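Local coordinates for ALKF (Bacillus cereus, PDB 3ZBO), which is of unknown function but belongs to a family related to the HEAT-like repeat DNA glycosylases and has affinity for branched DNA structures, at residues Lys53-Ala59 with Ala74-Asp79; Tyr68-Tyr72 with Met99-Val104; Val107-Glu111 with Lys237-Cys241. All coordinates share one frame; numbering follows the deposited sequence. Where two conformers were deposited one is given.

Contact 1: Lys53-Ala59 with Ala74-Asp79; sequences KLNQELA and AGIIAD
Asn-55 and Gln-56, at the start of helix 56-63, are tied to Ile-77 and Asp-79 by two nearly straight hydrogen bonds. The amide of Asn-55 gives its hydrogen to the backbone O of Ile-77, with 2.8 Å between N and O and an N-H...O angle of 170°. One residue on in the first segment and two in the second, Asp-79 N donates to the side-chain OE1 of Gln-56 at 2.7 Å, approaching almost in line with the amide C=O (170°). The bend of Gln-56 at chi2 carries its amide to that backbone N, while Glu-60 takes a bond from NE2, so both ends of the amide are held and its flip is fixed. Asn-55 is the N-cap of helix 56-63: its OD1 accepts from Leu-58 N at 3.1 Å, the donor lying above the carbonyl plane.

Packing is tight behind these bonds. Ile-77 sends CG1 into the position between backbone N and carbonyl carbon (chi1 62°), and its CD1 meets Leu-58 CG at 3.7 Å, the two side chains crossing at a slant. Ala-59 CB lies 4.1 Å from both Ala-74 CB and Ile-77 CG1, and Ala-74 CB comes to 3.2 Å from Ala-59 O; these four residues are all buried.

The other flank is looser and nearer solvent. Exposed Leu-54 rests its CD2 3.5 Å from Ala-78 O, with CD1 beside the carboxylate of Asp-79, which crosses it at about a right angle.

The contact thus joins consecutive helices of the mainly helical fold through the N-terminus of one and the C-terminus of the next. Ile-52 of helix 46-52 touches both Leu-58 and Ile-77, and Trp-91 of helix 85-94 packs on Gln-56, Ala-74 and Ala-78.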
ATOM      1  N   LYS A  53     -20.561   3.673  -4.452  1.00 25.82           N
ATOM      2  CA  LYS A  53     -20.190   2.316  -4.780  1.00 29.53           C
ATOM      3  C   LYS A  53     -19.001   2.434  -5.715  1.00 28.85           C
ATOM      4  O   LYS A  53     -17.981   2.985  -5.250  1.00 30.93           O
ATOM      5  CB  LYS A  53     -21.337   1.452  -5.342  1.00 30.50           C
ATOM      6  CG  LYS A  53     -22.424   1.092  -4.272  1.00 37.72           C
ATOM      7  CD  LYS A  53     -23.837   1.063  -4.893  1.00 42.59           C
ATOM      8  CE  LYS A  53     -24.878   0.649  -3.834  1.00 45.05           C
ATOM      9  NZ  LYS A  53     -24.994   1.768  -2.818  1.00 44.39           N
ATOM     10  N   LEU A  54     -19.103   1.971  -6.958  1.00 26.27           N
ATOM     11  CA  LEU A  54     -17.985   2.061  -7.925  1.00 25.91           C
ATOM     12  C   LEU A  54     -18.311   3.139  -8.983  1.00 25.33           C
ATOM     13  O   LEU A  54     -19.464   3.232  -9.496  1.00 26.40           O
ATOM     14  CB  LEU A  54     -17.606   0.691  -8.563  1.00 24.33           C
ATOM     15  CG  LEU A  54     -17.282  -0.488  -7.562  1.00 30.83           C
ATOM     16  CD1 LEU A  54     -16.417  -1.536  -8.224  1.00 33.43           C
ATOM     17  CD2 LEU A  54     -16.512  -0.103  -6.249  1.00 32.43           C
ATOM     18  N   ASN A  55     -17.359   4.041  -9.266  1.00 20.09           N
ATOM     19  CA  ASN A  55     -17.553   5.017 -10.324  1.00 18.99           C
ATOM     20  C   ASN A  55     -16.138   5.458 -10.778  1.00 16.85           C
ATOM     21  O   ASN A  55     -15.521   6.378 -10.189  1.00 17.26           O
ATOM     22  CB  ASN A  55     -18.334   6.192  -9.765  1.00 18.56           C
ATOM     23  CG  ASN A  55     -18.676   7.268 -10.833  1.00 20.12           C
ATOM     24  OD1 ASN A  55     -18.065   7.391 -11.930  1.00 20.18           O
ATOM     25  ND2 ASN A  55     -19.704   8.076 -10.507  1.00 22.98           N
ATOM     26  N   GLN A  56     -15.696   4.777 -11.820  1.00 17.05           N
ATOM     27  CA  GLN A  56     -14.363   5.046 -12.386  1.00 15.60           C
ATOM     28  C   GLN A  56     -14.232   6.436 -12.878  1.00 16.14           C
ATOM     29  O   GLN A  56     -13.157   7.075 -12.706  1.00 14.18           O
ATOM     30  CB  GLN A  56     -13.979   4.027 -13.457  1.00 16.83           C
ATOM     31  CG  GLN A  56     -12.485   4.180 -13.834  1.00 16.29           C
ATOM     32  CD  GLN A  56     -11.514   3.752 -12.658  1.00 17.92           C
ATOM     33  OE1 GLN A  56     -11.859   2.968 -11.783  1.00 19.65           O
ATOM     34  NE2 GLN A  56     -10.291   4.297 -12.656  1.00 17.08           N
ATOM     35  N   GLU A  57     -15.212   7.005 -13.569  1.00 15.23           N
ATOM     36  CA  GLU A  57     -15.094   8.357 -14.076  1.00 14.37           C
ATOM     37  C   GLU A  57     -14.837   9.373 -12.957  1.00 14.19           C
ATOM     38  O   GLU A  57     -13.948  10.232 -13.092  1.00 14.51           O
ATOM     39  CB  GLU A  57     -16.348   8.696 -14.880  1.00 17.10           C
ATOM     40  CG  GLU A  57     -16.221   9.941 -15.715  1.00 16.91           C
ATOM     41  CD  GLU A  57     -16.292  11.236 -14.971  1.00 18.77           C
ATOM     42  OE1 GLU A  57     -17.123  11.291 -14.013  1.00 23.35           O
ATOM     43  OE2 GLU A  57     -15.511  12.171 -15.286  1.00 20.47           O
ATOM     44  N   LEU A  58     -15.629   9.258 -11.889  1.00 15.34           N
ATOM     45  CA  LEU A  58     -15.506  10.169 -10.782  1.00 14.96           C
ATOM     46  C   LEU A  58     -14.143   9.883 -10.090  1.00 13.22           C
ATOM     47  O   LEU A  58     -13.467  10.891  -9.723  1.00 14.24           O
ATOM     48  CB  LEU A  58     -16.597   9.861  -9.770  1.00 15.21           C
ATOM     49  CG  LEU A  58     -16.618  10.750  -8.548  1.00 17.51           C
ATOM     50  CD1 LEU A  58     -16.534  12.278  -8.812  1.00 21.19           C
ATOM     51  CD2 LEU A  58     -17.924  10.429  -7.729  1.00 19.06           C
ATOM     52  N   ALA A  59     -13.734   8.615 -10.044  1.00 14.24           N
ATOM     53  CA  ALA A  59     -12.433   8.303  -9.424  1.00 13.75           C
ATOM     54  C   ALA A  59     -11.336   9.013 -10.202  1.00 12.98           C
ATOM     55  O   ALA A  59     -10.395   9.605  -9.552  1.00 14.44           O
ATOM     56  CB  ALA A  59     -12.119   6.741  -9.416  1.00 14.57           C
ATOM     57  N   ALA A  74     -10.711   8.385  -4.293  1.00 12.99           N
ATOM     58  CA  ALA A  74     -10.811   7.870  -5.672  1.00 13.60           C
ATOM     59  C   ALA A  74     -10.444   6.386  -5.668  1.00 13.56           C
ATOM     60  O   ALA A  74     -11.069   5.561  -6.327  1.00 14.50           O
ATOM     61  CB  ALA A  74      -9.838   8.607  -6.517  1.00 12.90           C
ATOM     62  N   GLY A  75      -9.393   6.000  -4.889  1.00 12.13           N
ATOM     63  CA  GLY A  75      -9.095   4.536  -4.848  1.00 12.22           C
ATOM     64  C   GLY A  75     -10.266   3.713  -4.304  1.00 13.81           C
ATOM     65  O   GLY A  75     -10.471   2.614  -4.816  1.00 15.22           O
ATOM     66  N   ILE A  76     -10.994   4.185  -3.284  1.00 14.07           N
ATOM     67  CA  ILE A  76     -12.055   3.392  -2.697  1.00 15.55           C
ATOM     68  C   ILE A  76     -13.158   3.227  -3.690  1.00 17.01           C
ATOM     69  O   ILE A  76     -13.799   2.121  -3.711  1.00 19.17           O
ATOM     70  CB  ILE A  76     -12.532   4.101  -1.469  1.00 18.13           C
ATOM     71  CG1 ILE A  76     -11.481   3.955  -0.341  1.00 18.96           C
ATOM     72  CG2 ILE A  76     -13.939   3.490  -1.010  1.00 20.22           C
ATOM     73  CD1 ILE A  76     -11.711   5.063   0.606  1.00 25.77           C
ATOM     74  N   ILE A  77     -13.427   4.249  -4.514  1.00 15.70           N
ATOM     75  CA  ILE A  77     -14.553   4.149  -5.471  1.00 14.60           C
ATOM     76  C   ILE A  77     -14.177   3.690  -6.885  1.00 15.87           C
ATOM     77  O   ILE A  77     -14.976   3.720  -7.842  1.00 17.19           O
ATOM     78  CB  ILE A  77     -15.361   5.434  -5.597  1.00 12.96           C
ATOM     79  CG1 ILE A  77     -14.519   6.631  -6.133  1.00 14.03           C
ATOM     80  CG2 ILE A  77     -15.964   5.773  -4.225  1.00 16.93           C
ATOM     81  CD1 ILE A  77     -15.336   7.838  -6.645  1.00 19.60           C
ATOM     82  N   ALA A  78     -12.912   3.370  -7.081  1.00 14.68           N
ATOM     83  CA  ALA A  78     -12.493   2.935  -8.393  1.00 15.37           C
ATOM     84  C   ALA A  78     -13.091   1.592  -8.779  1.00 15.68           C
ATOM     85  O   ALA A  78     -13.573   0.833  -7.916  1.00 17.40           O
ATOM     86  CB  ALA A  78     -10.883   2.810  -8.386  1.00 15.06           C
ATOM     87  N   ASP A  79     -13.007   1.272 -10.072  1.00 15.94           N
ATOM     88  CA  ASP A  79     -13.349  -0.098 -10.554  1.00 15.91           C
ATOM     89  C   ASP A  79     -12.079  -0.780 -11.064  1.00 17.40           C
ATOM     90  O   ASP A  79     -11.725  -0.748 -12.242  1.00 17.45           O
ATOM     91  CB  ASP A  79     -14.341   0.092 -11.734  1.00 18.24           C
ATOM     92  CG  ASP A  79     -14.984  -1.221 -12.144  1.00 23.07           C
ATOM     93  OD1 ASP A  79     -14.586  -2.299 -11.621  1.00 21.24           O
ATOM     94  OD2 ASP A  79     -15.893  -1.106 -13.018  1.00 23.38           O
TER

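Contact 2: Tyr68-Tyr72 with Met99-Val104; sequences YDAMY and MLSDYV
Tyr-72 OH and the backbone O of Tyr-103 are joined by one water, which donates to both: firmly to Tyr-103 O at 2.7 Å, and weakly to Tyr-72 OH at 2.9 Å. The phenol oxygen is also hydrogen-bonded to the backbone O of Arg-240, so two partners grip it and restrain the outer end of the ring. No direct hydrogen bond links the two helical segments, and the rest of the contact is apolar.

Val-104 CG2 lies 3.5 Å from Tyr-72 CD2, meeting that ring obliquely, while its other methyl, CG1, faces the backbone O of Met-71. The two CA atoms of Tyr-72 and Val-104 are the nearest pair across the contact.

Tyr-68 reaches toward the other helix because its CG stands opposite the backbone N (chi1 173°). Leu-100 runs past it in the reverse direction, with CG in the plane of the ring at its edge and CD2 3.6 Å from Tyr-68 CD1. The same CD2 touches Met-71 CB, also at 3.6 Å, so Leu-100 wedges between the tyrosine and the methionine. Met-99 crosses Tyr-68 at about a right angle: its CE is 3.5 Å from Tyr-68 OH, and SD is 4.8 Å from the ring centroid, 33° off the normal, an oblique Met-aromatic contact. Tyr-28 and Phe-97 add edge-to-face packing to the same ring.

The axes of segments 68-72 and 99-104 approach to 10.8 Å and run nearly parallel, 23° apart. This side-by-side pairing of helices, separated in the chain by helix 85-94 and interlocked by large apolar side chains, is consistent with the stacked-helix solenoid of the related HEAT-like repeat DNA glycosylases.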
ATOM      1  N   TYR A  68      -4.532  14.750  -1.648  1.00 14.79           N
ATOM      2  CA  TYR A  68      -4.382  13.434  -1.111  1.00 13.71           C
ATOM      3  C   TYR A  68      -5.717  12.787  -0.685  1.00 13.82           C
ATOM      4  O   TYR A  68      -5.988  11.597  -0.919  1.00 12.82           O
ATOM      5  CB  TYR A  68      -3.407  13.412   0.110  1.00 14.89           C
ATOM      6  CG  TYR A  68      -3.367  12.057   0.789  1.00 13.55           C
ATOM      7  CD1 TYR A  68      -2.813  10.930   0.163  1.00 15.33           C
ATOM      8  CD2 TYR A  68      -3.994  11.863   2.070  1.00 17.87           C
ATOM      9  CE1 TYR A  68      -2.841   9.686   0.745  1.00 18.11           C
ATOM     10  CE2 TYR A  68      -4.010  10.622   2.642  1.00 16.73           C
ATOM     11  CZ  TYR A  68      -3.425   9.494   2.020  1.00 15.90           C
ATOM     12  OH  TYR A  68      -3.447   8.253   2.542  1.00 16.23           O
ATOM     13  N   ASP A  69      -6.567  13.545   0.012  1.00 14.14           N
ATOM     14  CA  ASP A  69      -7.785  12.867   0.488  1.00 14.35           C
ATOM     15  C   ASP A  69      -8.710  12.492  -0.643  1.00 13.44           C
ATOM     16  O   ASP A  69      -9.370  11.418  -0.622  1.00 14.29           O
ATOM     17  CB  ASP A  69      -8.559  13.776   1.447  1.00 14.36           C
ATOM     18  CG  ASP A  69      -7.730  14.094   2.700  1.00 18.29           C
ATOM     19  OD1 ASP A  69      -7.627  13.239   3.551  1.00 17.42           O
ATOM     20  OD2 ASP A  69      -7.186  15.198   2.739  1.00 19.89           O
ATOM     21  N   ALA A  70      -8.790  13.395  -1.623  1.00 14.22           N
ATOM     22  CA  ALA A  70      -9.593  13.043  -2.818  1.00 12.97           C
ATOM     23  C   ALA A  70      -9.010  11.868  -3.578  1.00 14.53           C
ATOM     24  O   ALA A  70      -9.767  11.035  -4.115  1.00 14.18           O
ATOM     25  CB  ALA A  70      -9.651  14.265  -3.790  1.00 15.66           C
ATOM     26  N   MET A  71      -7.687  11.841  -3.613  1.00 11.96           N
ATOM     27  CA  MET A  71      -7.027  10.721  -4.274  1.00 12.93           C
ATOM     28  C   MET A  71      -7.222   9.370  -3.539  1.00 12.93           C
ATOM     29  O   MET A  71      -7.423   8.329  -4.171  1.00 12.43           O
ATOM     30  CB  MET A  71      -5.536  10.969  -4.427  1.00 10.61           C
ATOM     31  CG  MET A  71      -5.243  12.117  -5.346  1.00 12.55           C
ATOM     32  SD  MET A  71      -3.560  12.773  -5.202  1.00 14.13           S
ATOM     33  CE  MET A  71      -2.704  11.644  -6.345  1.00 13.09           C
ATOM     34  N   TYR A  72      -7.155   9.410  -2.191  1.00 12.09           N
ATOM     35  CA  TYR A  72      -7.495   8.250  -1.389  1.00 12.76           C
ATOM     36  C   TYR A  72      -8.915   7.812  -1.662  1.00 11.66           C
ATOM     37  O   TYR A  72      -9.160   6.602  -1.870  1.00 13.23           O
ATOM     38  CB  TYR A  72      -7.202   8.607   0.117  1.00 13.55           C
ATOM     39  CG  TYR A  72      -7.336   7.333   0.927  1.00 12.24           C
ATOM     40  CD1 TYR A  72      -8.593   6.896   1.349  1.00 13.39           C
ATOM     41  CD2 TYR A  72      -6.236   6.648   1.360  1.00 12.86           C
ATOM     42  CE1 TYR A  72      -8.663   5.703   2.095  1.00 14.13           C
ATOM     43  CE2 TYR A  72      -6.315   5.426   2.056  1.00 13.22           C
ATOM     44  CZ  TYR A  72      -7.543   5.000   2.468  1.00 15.23           C
ATOM     45  OH  TYR A  72      -7.626   3.782   3.155  1.00 16.98           O
ATOM     46  N   MET A  99       2.138   7.312   1.001  1.00 11.24           N
ATOM     47  CA  MET A  99       0.781   6.891   1.392  1.00 10.99           C
ATOM     48  C   MET A  99       0.014   6.682   0.125  1.00 11.31           C
ATOM     49  O   MET A  99      -0.914   5.836   0.103  1.00 11.99           O
ATOM     50  CB  MET A  99       0.104   7.991   2.182  1.00 12.54           C
ATOM     51  CG  MET A  99       0.759   8.131   3.579  1.00 12.70           C
ATOM     52  SD  MET A  99      -0.122   9.341   4.649  1.00 15.05           S
ATOM     53  CE  MET A  99      -1.342   8.244   5.291  1.00 15.02           C
ATOM     54  N   LEU A 100       0.276   7.450  -0.929  1.00 11.63           N
ATOM     55  CA  LEU A 100      -0.381   7.232  -2.224  1.00 11.54           C
ATOM     56  C   LEU A 100       0.111   5.938  -2.902  1.00 12.44           C
ATOM     57  O   LEU A 100      -0.722   5.142  -3.402  1.00 11.88           O
ATOM     58  CB  LEU A 100      -0.187   8.459  -3.169  1.00 11.12           C
ATOM     59  CG  LEU A 100      -1.019   9.631  -2.695  1.00 11.03           C
ATOM     60  CD1 LEU A 100      -0.499  10.843  -3.442  1.00 13.45           C
ATOM     61  CD2 LEU A 100      -2.555   9.436  -3.061  1.00 13.37           C
ATOM     62  N   SER A 101       1.453   5.726  -2.981  1.00 10.01           N
ATOM     63  CA  SER A 101       1.893   4.540  -3.648  1.00 10.97           C
ATOM     64  C   SER A 101       1.412   3.285  -2.930  1.00 10.68           C
ATOM     65  O   SER A 101       1.023   2.296  -3.577  1.00 11.11           O
ATOM     66  CB  SER A 101       3.420   4.529  -3.815  1.00 11.06           C
ATOM     67  OG  SER A 101       4.037   4.626  -2.530  1.00 12.21           O
ATOM     68  N   ASP A 102       1.455   3.295  -1.586  1.00 11.34           N
ATOM     69  CA  ASP A 102       1.363   2.009  -0.814  1.00 10.04           C
ATOM     70  C   ASP A 102      -0.101   1.786  -0.377  1.00 12.20           C
ATOM     71  O   ASP A 102      -0.519   0.616  -0.371  1.00 11.82           O
ATOM     72  CB  ASP A 102       2.209   2.062   0.433  1.00 10.37           C
ATOM     73  CG  ASP A 102       3.714   2.253   0.158  1.00 13.14           C
ATOM     74  OD1 ASP A 102       4.141   2.298  -1.012  1.00 14.01           O
ATOM     75  OD2 ASP A 102       4.364   2.394   1.218  1.00 13.44           O
ATOM     76  N   TYR A 103      -0.835   2.872  -0.005  1.00  9.66           N
ATOM     77  CA  TYR A 103      -2.157   2.671   0.603  1.00 10.98           C
ATOM     78  C   TYR A 103      -3.314   3.034  -0.354  1.00 12.62           C
ATOM     79  O   TYR A 103      -4.483   2.755  -0.066  1.00 14.94           O
ATOM     80  CB  TYR A 103      -2.271   3.499   1.887  1.00 12.18           C
ATOM     81  CG  TYR A 103      -1.166   3.288   2.873  1.00 10.29           C
ATOM     82  CD1 TYR A 103      -0.512   2.044   3.020  1.00 12.97           C
ATOM     83  CD2 TYR A 103      -0.745   4.385   3.626  1.00 15.01           C
ATOM     84  CE1 TYR A 103       0.506   1.892   4.016  1.00 15.59           C
ATOM     85  CE2 TYR A 103       0.275   4.226   4.536  1.00 15.22           C
ATOM     86  CZ  TYR A 103       0.865   3.024   4.688  1.00 17.56           C
ATOM     87  OH  TYR A 103       1.916   2.966   5.582  1.00 18.86           O
ATOM     88  N   VAL A 104      -2.996   3.561  -1.541  1.00 11.15           N
ATOM     89  CA  VAL A 104      -4.035   3.946  -2.526  1.00 10.42           C
ATOM     90  C   VAL A 104      -3.794   3.191  -3.844  1.00 11.42           C
ATOM     91  O   VAL A 104      -4.524   2.232  -4.142  1.00 12.29           O
ATOM     92  CB  VAL A 104      -4.030   5.440  -2.808  1.00 10.18           C
ATOM     93  CG1 VAL A 104      -5.138   5.757  -3.857  1.00 12.84           C
ATOM     94  CG2 VAL A 104      -4.300   6.210  -1.541  1.00 12.69           C
TER
HETATM   95  O   HOH W   1      -7.032   2.285   0.691  1.00 15.72           O

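Contact 3: Val107-Glu111 with Lys237-Cys241; sequences VTLSE and KYVRC
In this fold, probably of the HEAT-like repeat kind, the C-terminal tail, without regular secondary structure, is laid against the last turn of helix 98-110, and Val-107 is gripped between two flat groups of the tail. Its CG2 sits over the face of the Tyr-238 ring, 3.9 Å from the centroid and 11° off the normal, a CH-pi contact. Its other methyl, CG1, sits over the centre of the Arg-240 guanidinium, 3.5 Å from NE. With CG1 anti to the backbone N (chi1 176°), one methyl is aimed at each flat group. Trp-140 of helix 128-144 meets the Tyr-238 ring edge-to-face and touches Val-107.

Further along, Glu-111 and Lys-237 form a long salt bridge, tentative because Glu-111 has a second conformer: Lys-237 NZ is 3.4 Å from both Glu-111 OE1 and OE2, and both bonds are weak.

The guanidinium is fixed more firmly at its edge. Bent at chi3, Arg-240 turns NH2 toward buried Thr-108, whose OG1 is also hydrogen-bonded to Val-104 O within the helix. Arg-240 NH2 donates to Thr-108 OG1 at 3.0 Å, with an N-H...O angle of 162° and the oxygen close to the guanidinium plane.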
ATOM      1  N   VAL A 107      -3.230  -0.655  -3.212  1.00 10.24           N
ATOM      2  CA  VAL A 107      -4.400  -1.373  -2.707  1.00 11.30           C
ATOM      3  C   VAL A 107      -5.416  -1.486  -3.880  1.00 11.83           C
ATOM      4  O   VAL A 107      -5.975  -2.599  -4.046  1.00 12.82           O
ATOM      5  CB  VAL A 107      -4.989  -0.616  -1.526  1.00 12.27           C
ATOM      6  CG1 VAL A 107      -6.276  -1.320  -1.051  1.00 11.74           C
ATOM      7  CG2 VAL A 107      -4.038  -0.474  -0.345  1.00 13.58           C
ATOM      8  N   THR A 108      -5.629  -0.430  -4.655  1.00 12.85           N
ATOM      9  CA  THR A 108      -6.508  -0.547  -5.824  1.00 12.10           C
ATOM     10  C   THR A 108      -5.982  -1.642  -6.772  1.00 12.58           C
ATOM     11  O   THR A 108      -6.703  -2.492  -7.217  1.00 13.94           O
ATOM     12  CB  THR A 108      -6.547   0.767  -6.495  1.00 13.92           C
ATOM     13  OG1 THR A 108      -7.087   1.734  -5.568  1.00 16.33           O
ATOM     14  CG2 THR A 108      -7.502   0.735  -7.694  1.00 14.65           C
ATOM     15  N   LEU A 109      -4.659  -1.650  -6.965  1.00 12.05           N
ATOM     16  CA  LEU A 109      -4.051  -2.720  -7.826  1.00 11.91           C
ATOM     17  C   LEU A 109      -4.293  -4.125  -7.301  1.00 11.93           C
ATOM     18  O   LEU A 109      -4.552  -5.059  -8.085  1.00 13.80           O
ATOM     19  CB  LEU A 109      -2.546  -2.432  -8.046  1.00 11.18           C
ATOM     20  CG  LEU A 109      -1.761  -3.460  -8.914  1.00 11.82           C
ATOM     21  CD1 LEU A 109      -2.371  -3.428 -10.371  1.00 11.42           C
ATOM     22  CD2 LEU A 109      -0.298  -3.115  -8.941  1.00 13.00           C
ATOM     23  N   SER A 110      -4.218  -4.285  -5.968  1.00 13.48           N
ATOM     24  CA  SER A 110      -4.414  -5.633  -5.376  1.00 12.48           C
ATOM     25  C   SER A 110      -5.829  -6.146  -5.609  1.00 14.98           C
ATOM     26  O   SER A 110      -6.030  -7.355  -5.408  1.00 16.61           O
ATOM     27  CB  SER A 110      -4.052  -5.583  -3.833  1.00 14.05           C
ATOM     28  OG  SER A 110      -5.094  -4.923  -3.152  1.00 14.73           O
ATOM     29  N   GLU A 111      -6.737  -5.261  -6.016  1.00 15.56           N
ATOM     30  CA  GLU A 111      -8.150  -5.642  -6.230  0.50 16.74           C
ATOM     31  C   GLU A 111      -8.437  -5.825  -7.715  1.00 19.25           C
ATOM     32  O   GLU A 111      -9.598  -6.080  -8.080  1.00 20.50           O
ATOM     33  CB  GLU A 111      -9.062  -4.576  -5.633  0.50 16.75           C
ATOM     34  CG  GLU A 111      -9.074  -4.564  -4.057  0.50 16.16           C
ATOM     35  CD  GLU A 111      -9.581  -5.878  -3.470  0.50 22.09           C
ATOM     36  OE1 GLU A 111     -10.529  -6.462  -4.051  0.50 22.93           O
ATOM     37  OE2 GLU A 111      -9.039  -6.337  -2.440  0.50 23.79           O
ATOM     38  N   LYS A 237      -7.706  -8.941   4.644  1.00 22.42           N
ATOM     39  CA  LYS A 237      -7.970  -7.954   3.551  1.00 20.19           C
ATOM     40  C   LYS A 237      -7.691  -6.564   4.063  1.00 20.41           C
ATOM     41  O   LYS A 237      -8.204  -6.170   5.122  1.00 20.61           O
ATOM     42  CB  LYS A 237      -9.394  -8.002   3.041  1.00 22.38           C
ATOM     43  CG  LYS A 237      -9.558  -7.243   1.797  1.00 23.47           C
ATOM     44  CD  LYS A 237     -10.978  -7.455   1.203  1.00 31.04           C
ATOM     45  CE  LYS A 237     -11.253  -6.352   0.240  1.00 35.58           C
ATOM     46  NZ  LYS A 237     -12.041  -6.797  -0.970  1.00 44.35           N
ATOM     47  N   TYR A 238      -6.871  -5.795   3.321  1.00 16.33           N
ATOM     48  CA  TYR A 238      -6.572  -4.411   3.773  1.00 17.07           C
ATOM     49  C   TYR A 238      -7.869  -3.629   4.021  1.00 14.32           C
ATOM     50  O   TYR A 238      -8.722  -3.571   3.164  1.00 17.97           O
ATOM     51  CB  TYR A 238      -5.654  -3.745   2.689  1.00 17.25           C
ATOM     52  CG  TYR A 238      -5.151  -2.417   3.080  1.00 15.92           C
ATOM     53  CD1 TYR A 238      -5.986  -1.278   2.905  1.00 16.45           C
ATOM     54  CD2 TYR A 238      -3.893  -2.254   3.582  1.00 18.32           C
ATOM     55  CE1 TYR A 238      -5.561   0.031   3.249  1.00 15.91           C
ATOM     56  CE2 TYR A 238      -3.438  -0.945   3.967  1.00 21.15           C
ATOM     57  CZ  TYR A 238      -4.318   0.163   3.775  1.00 18.46           C
ATOM     58  OH  TYR A 238      -3.873   1.413   4.110  1.00 19.31           O
ATOM     59  N   VAL A 239      -7.948  -2.947   5.185  1.00 17.24           N
ATOM     60  CA  VAL A 239      -9.152  -2.169   5.500  1.00 18.34           C
ATOM     61  C   VAL A 239      -8.998  -0.740   5.075  1.00 17.27           C
ATOM     62  O   VAL A 239      -8.105  -0.030   5.542  1.00 18.74           O
ATOM     63  CB  VAL A 239      -9.467  -2.249   7.041  1.00 18.60           C
ATOM     64  CG1 VAL A 239     -10.761  -1.577   7.313  1.00 22.11           C
ATOM     65  CG2 VAL A 239      -9.581  -3.743   7.499  1.00 23.22           C
ATOM     66  N   ARG A 240      -9.874  -0.320   4.183  1.00 17.64           N
ATOM     67  CA  ARG A 240      -9.623   0.989   3.516  1.00 17.20           C
ATOM     68  C   ARG A 240     -10.276   2.145   4.215  1.00 21.72           C
ATOM     69  O   ARG A 240      -9.876   3.306   4.014  1.00 19.63           O
ATOM     70  CB  ARG A 240     -10.104   0.886   2.096  1.00 17.17           C
ATOM     71  CG  ARG A 240      -9.351  -0.228   1.309  1.00 18.23           C
ATOM     72  CD  ARG A 240      -9.717  -0.228  -0.167  1.00 17.43           C
ATOM     73  NE  ARG A 240      -8.962   0.849  -0.911  1.00 14.94           N
ATOM     74  CZ  ARG A 240      -8.814   0.813  -2.216  1.00 14.07           C
ATOM     75  NH1 ARG A 240      -9.414  -0.130  -2.959  1.00 16.92           N
ATOM     76  NH2 ARG A 240      -8.099   1.758  -2.761  1.00 15.36           N
ATOM     77  N   CYS A 241     -11.381   1.867   4.913  1.00 24.68           N
ATOM     78  CA  CYS A 241     -12.159   3.021   5.382  1.00 31.05           C
ATOM     79  C   CYS A 241     -12.688   2.668   6.751  1.00 36.43           C
ATOM     80  O   CYS A 241     -11.807   2.591   7.689  1.00 36.68           O
ATOM     81  CB  CYS A 241     -12.954   3.813   4.161  1.00 28.26           C
ATOM     82  SG  CYS A 241     -14.484   3.477   3.422  1.00 42.34           S
ATOM     83  OXT CYS A 241     -13.905   2.419   6.961  1.00 39.58           O
TER

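In the fold
Contacts 1 and 2 share helix 68-77, contacts 2 and 3 share helix 98-110, and the C-terminal tail closes the group by reaching both helices. Their centres lie about 13 (1 to 2), 13 (1 to 3) and 11 Å (2 to 3) apart. Tyr-103 CB of contact 2 packs 3.4 Å from Tyr-238 OH of contact 3. Gly-75, in segment 74-79 though not touching across contact 1, meets both other contacts: its CA packs 3.5 Å from Thr-108 OG1 and 4.3 Å from Val-104 CG1, and its O lies 3.3 Å from Arg-240 NH2. Contacts 2 and 3 lie nearer the chain centre, about 9 and 8 Å from it, than contact 1, about 17 Å away.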